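Local structure of inorganic pyrophosphatase (Coxiella burnetii, 3TR4) at the interface of chains A and B and the interface of chains A and C. The protein catalyses the magnesium-dependent hydrolysis of inorganic pyrophosphate to two phosphate ions, and works as a homohexamer. Coordinates in Å, arbitrary orientation; residue numbers count along the deposited sequence, not the author numbering. Chains: chain A/B/C, Inorganic pyrophosphatase.

Contact 1: the interface of chains A and B. Residues chain A 32, 41-43; chain B 84-86.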
loop_
_atom_site.group_PDB
_atom_site.type_symbol
_atom_site.label_atom_id
_atom_site.label_comp_id
_atom_site.label_asym_id
_atom_site.label_seq_id
_atom_site.Cartn_x
_atom_site.Cartn_y
_atom_site.Cartn_z
ATOM N N TYR A 32 -13.655 -7.916 -10.386
ATOM C CA TYR A 32 -13.220 -8.312 -11.720
ATOM C C TYR A 32 -13.854 -9.630 -12.136
ATOM O O TYR A 32 -14.248 -10.440 -11.297
ATOM C CB TYR A 32 -11.698 -8.440 -11.792
ATOM C CG TYR A 32 -10.955 -7.167 -11.482
ATOM C CD1 TYR A 32 -11.114 -6.039 -12.275
ATOM C CD2 TYR A 32 -10.083 -7.093 -10.406
ATOM C CE1 TYR A 32 -10.430 -4.872 -12.001
ATOM C CE2 TYR A 32 -9.394 -5.928 -10.122
ATOM C CZ TYR A 32 -9.571 -4.822 -10.925
ATOM O OH TYR A 32 -8.891 -3.659 -10.651
ATOM N N LEU A 41 -9.151 -9.708 -18.489
ATOM C CA LEU A 41 -9.789 -9.509 -17.201
ATOM C C LEU A 41 -10.615 -8.237 -17.342
ATOM O O LEU A 41 -10.138 -7.242 -17.889
ATOM C CB LEU A 41 -8.736 -9.345 -16.104
ATOM C CG LEU A 41 -9.218 -9.338 -14.654
ATOM C CD1 LEU A 41 -9.737 -10.713 -14.251
ATOM C CD2 LEU A 41 -8.096 -8.901 -13.726
ATOM N N THR A 42 -11.858 -8.264 -16.878
ATOM C CA THR A 42 -12.731 -7.108 -17.047
ATOM C C THR A 42 -13.388 -6.694 -15.744
ATOM O O THR A 42 -13.484 -7.483 -14.804
ATOM C CB THR A 42 -13.843 -7.388 -18.081
ATOM O OG1 THR A 42 -14.728 -8.395 -17.574
ATOM C CG2 THR A 42 -13.241 -7.865 -19.392
ATOM N N VAL A 43 -13.839 -5.446 -15.693
ATOM C CA VAL A 43 -14.607 -4.971 -14.553
ATOM C C VAL A 43 -16.030 -5.495 -14.652
ATOM O O VAL A 43 -16.700 -5.309 -15.666
ATOM C CB VAL A 43 -14.645 -3.435 -14.488
ATOM C CG1 VAL A 43 -15.593 -2.971 -13.392
ATOM C CG2 VAL A 43 -13.243 -2.882 -14.260
ATOM N N GLY B 84 -4.324 -3.089 -17.504
ATOM C CA GLY B 84 -4.468 -4.285 -18.312
ATOM C C GLY B 84 -5.893 -4.800 -18.336
ATOM O O GLY B 84 -6.222 -5.717 -19.087
ATOM N N VAL B 85 -6.741 -4.197 -17.510
ATOM C CA VAL B 85 -8.130 -4.614 -17.388
ATOM C C VAL B 85 -9.019 -3.864 -18.378
ATOM O O VAL B 85 -8.811 -2.683 -18.639
ATOM C CB VAL B 85 -8.638 -4.391 -15.949
ATOM C CG1 VAL B 85 -10.142 -4.595 -15.865
ATOM C CG2 VAL B 85 -7.911 -5.324 -14.992
ATOM N N LEU B 86 -10.000 -4.563 -18.937
ATOM C CA LEU B 86 -10.956 -3.944 -19.851
ATOM C C LEU B 86 -12.236 -3.605 -19.095
ATOM O O LEU B 86 -12.661 -4.355 -18.221
ATOM C CB LEU B 86 -11.259 -4.884 -21.020
ATOM C CG LEU B 86 -12.050 -4.314 -22.200
ATOM C CD1 LEU B 86 -11.801 -5.131 -23.457
ATOM C CD2 LEU B 86 -13.539 -4.241 -21.888
HETATM O O HOH W 1 -6.635 -8.623 -18.707
#
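Strand 40-46 of chain A (A:Leu41 to A:Val43) pairs in parallel with the start of strand 86-99 of chain B at B:Leu86, next to the loop residue B:Val85, a subunit interface that joins two chains of this family I inorganic pyrophosphatase within its hexamer. The two chains do not meet through an exact two-fold axis, which fits neighbours related by the three-fold axis expected of a hexameric bacterial pyrophosphatase.

The bridge pairs A:Thr42 with B:Leu86, the first residue of its strand. Amide N of B:Leu86 donates to the carbonyl O of A:Leu41 at 2.9 Å. Two residues on from A:Leu41, the amide N of A:Val43 donates to O of B:Leu86 at 3.0 Å. Thus B:Leu86 uses both its N-H and its C=O, on either side of A:Thr42, which sets the register of the strands. Before the pairing starts, a water extends it, bound to N of A:Leu41 and to O of B:Gly84. B:Gly84 has a positive phi of 99°, a conformation easy for a residue without a side chain, as the loop turns into the strand.

B:Val85 fills the apolar side. Its branched side chain sends CG2 to CD2 of A:Leu41, 3.8 Å away, while CG1 packs on CA of A:Thr42 and on CG2 of A:Val43. Both methyls also meet CE1 of A:Tyr32, 3.9 Å from CG1, and the two side chains cross at about a right angle. Valine suits this place because its two methyls reach separate neighbours without a long flexible chain. With CG1 placed anti to the backbone N (chi1 170°), that methyl lies against the chain A backbone, 3.3 Å from O of A:Leu41, while CG2 points to the leucine and tyrosine side chains. Next to it, A:Thr42 and B:Leu86 run side by side in the same direction, the threonine methyl CG2 lying 3.9 Å from CB of the leucine.

Contact 2: the interface of chains A and C. Residues chain A 51, 138, 142, 145-146; chain C 138, 142, 145.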
loop_
_atom_site.group_PDB
_atom_site.type_symbol
_atom_site.label_atom_id
_atom_site.label_comp_id
_atom_site.label_asym_id
_atom_site.label_seq_id
_atom_site.Cartn_x
_atom_site.Cartn_y
_atom_site.Cartn_z
HETATM N N MSE A 51 -16.647 -3.876 2.538
HETATM C CA MSE A 51 -16.152 -5.221 2.812
HETATM C C MSE A 51 -15.057 -5.629 1.839
HETATM O O MSE A 51 -14.878 -5.005 0.795
HETATM C CB MSE A 51 -17.290 -6.234 2.724
HETATM C CG MSE A 51 -18.478 -5.888 3.575
HETATM SE SE MSE A 51 -19.937 -7.144 3.318
HETATM C CE MSE A 51 -19.033 -8.808 3.796
ATOM N N HIS A 138 -19.803 -15.704 6.285
ATOM C CA HIS A 138 -20.414 -14.421 6.589
ATOM C C HIS A 138 -20.259 -13.469 5.412
ATOM O O HIS A 138 -21.197 -12.759 5.046
ATOM C CB HIS A 138 -19.791 -13.816 7.842
ATOM C CG HIS A 138 -20.352 -12.477 8.207
ATOM N ND1 HIS A 138 -19.692 -11.297 7.934
ATOM C CD2 HIS A 138 -21.508 -12.128 8.818
ATOM C CE1 HIS A 138 -20.416 -10.280 8.366
ATOM N NE2 HIS A 138 -21.524 -10.757 8.905
ATOM N N ARG A 142 -23.363 -11.678 3.155
ATOM C CA ARG A 142 -23.641 -10.253 3.343
ATOM C C ARG A 142 -23.178 -9.338 2.205
ATOM O O ARG A 142 -23.665 -8.217 2.082
ATOM C CB ARG A 142 -23.027 -9.762 4.660
ATOM C CG ARG A 142 -23.534 -10.478 5.915
ATOM C CD ARG A 142 -24.747 -9.783 6.523
ATOM N NE ARG A 142 -25.896 -9.822 5.626
ATOM C CZ ARG A 142 -26.812 -10.784 5.633
ATOM N NH1 ARG A 142 -26.715 -11.783 6.500
ATOM N NH2 ARG A 142 -27.824 -10.745 4.778
ATOM N N ASP A 145 -25.675 -7.268 0.148
ATOM C CA ASP A 145 -26.750 -6.648 0.924
ATOM C C ASP A 145 -27.314 -5.377 0.286
ATOM O O ASP A 145 -28.528 -5.162 0.284
ATOM C CB ASP A 145 -26.285 -6.336 2.350
ATOM C CG ASP A 145 -26.364 -7.540 3.269
ATOM O OD1 ASP A 145 -26.964 -8.562 2.869
ATOM O OD2 ASP A 145 -25.837 -7.461 4.399
ATOM N N LEU A 146 -26.433 -4.534 -0.243
ATOM C CA LEU A 146 -26.853 -3.255 -0.816
ATOM C C LEU A 146 -27.125 -3.346 -2.313
ATOM O O LEU A 146 -27.312 -2.328 -2.976
ATOM C CB LEU A 146 -25.812 -2.168 -0.533
ATOM C CG LEU A 146 -25.794 -1.574 0.878
ATOM C CD1 LEU A 146 -25.731 -2.665 1.930
ATOM C CD2 LEU A 146 -24.633 -0.606 1.038
ATOM N N HIS C 138 -24.886 0.132 7.110
ATOM C CA HIS C 138 -24.675 -1.295 6.897
ATOM C C HIS C 138 -23.453 -1.781 7.667
ATOM O O HIS C 138 -23.496 -2.818 8.328
ATOM C CB HIS C 138 -24.527 -1.598 5.405
ATOM C CG HIS C 138 -24.223 -3.030 5.104
ATOM N ND1 HIS C 138 -22.944 -3.483 4.855
ATOM C CD2 HIS C 138 -25.029 -4.116 5.009
ATOM C CE1 HIS C 138 -22.977 -4.782 4.619
ATOM N NE2 HIS C 138 -24.229 -5.190 4.706
ATOM N N ARG C 142 -23.561 -4.652 10.834
ATOM C CA ARG C 142 -23.018 -5.991 10.606
ATOM C C ARG C 142 -21.620 -6.252 11.166
ATOM O O ARG C 142 -21.208 -7.410 11.267
ATOM C CB ARG C 142 -23.011 -6.302 9.104
ATOM C CG ARG C 142 -24.358 -6.144 8.420
ATOM C CD ARG C 142 -25.348 -7.198 8.891
ATOM N NE ARG C 142 -26.581 -7.167 8.113
ATOM C CZ ARG C 142 -27.488 -8.139 8.115
ATOM N NH1 ARG C 142 -27.300 -9.224 8.854
ATOM N NH2 ARG C 142 -28.581 -8.027 7.373
ATOM N N ASP C 145 -21.314 -8.956 13.741
ATOM C CA ASP C 145 -21.970 -10.241 13.476
ATOM C C ASP C 145 -21.202 -11.435 14.050
ATOM O O ASP C 145 -21.795 -12.341 14.643
ATOM C CB ASP C 145 -22.195 -10.448 11.972
ATOM C CG ASP C 145 -23.365 -9.642 11.433
ATOM O OD1 ASP C 145 -24.117 -9.058 12.244
ATOM O OD2 ASP C 145 -23.544 -9.602 10.197
#
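A:His138 and C:Asp145 join across a two-fold interface, and C:His138 and A:Asp145 repeat the pairing with the chains exchanged. NE2 of A:His138 donates to the carboxylate OD2 of C:Asp145 at 2.7 Å, and NE2 of C:His138 reaches OD2 of A:Asp145 at 2.8 Å. Each acceptor lies at the imidazole edge, in the ring plane, and uses its anti lone pair; in the first pair the carboxylate stands 80° to the ring. Histidine suits this place by offering a directed N-H on a rigid ring.

Between the pairs, the guanidinium groups of A:Arg142 and C:Arg142 stack with their planes 8° apart, NE of the first 3.4 Å from CZ of the second. A salt bridge from NE of C:Arg142 to OD2 of A:Asp145, 3.8 Å long, probably helps offset their like charges.

A:Arg142 also positions A:Asp145: NE bonds OD2 at 2.7 Å and NH2 bonds OD1 at 3.0 Å, a side-on grip on syn lone pairs that leaves the anti side of OD2 for C:His138. Bends at chi2 and chi3 bring its guanidinium edge there, whereas C:Arg142 is extended at chi3. The ring of C:His138 is sandwiched between CD1 of A:Leu146, a CH-pi contact 3.8 Å from its centroid, and CG of C:Arg142 on the opposite face. SE of selenomethionine A:Met51 lies 4.1 Å from CE1 of C:His138.

Together these groups tie the C-terminal ends of helices 130-142 and the loops that follow across the two-fold, helping to hold the hexamer together.

Contact 1 and contact 2 lie about 25 Å apart, measured between the centres of their C-alpha atoms, and share no residue. Chain A presents strands 30-35 and 40-46 to one neighbour and the end of helix 130-142 with its following loop to another. Contact 1 joins chains without an exact two-fold, whereas contact 2 is symmetric, so each subunit carries two different kinds of joint. Repeated through six copies, they are consistent with trimers built by contacts of the first type and paired by the second, the usual plan of hexameric bacterial pyrophosphatases.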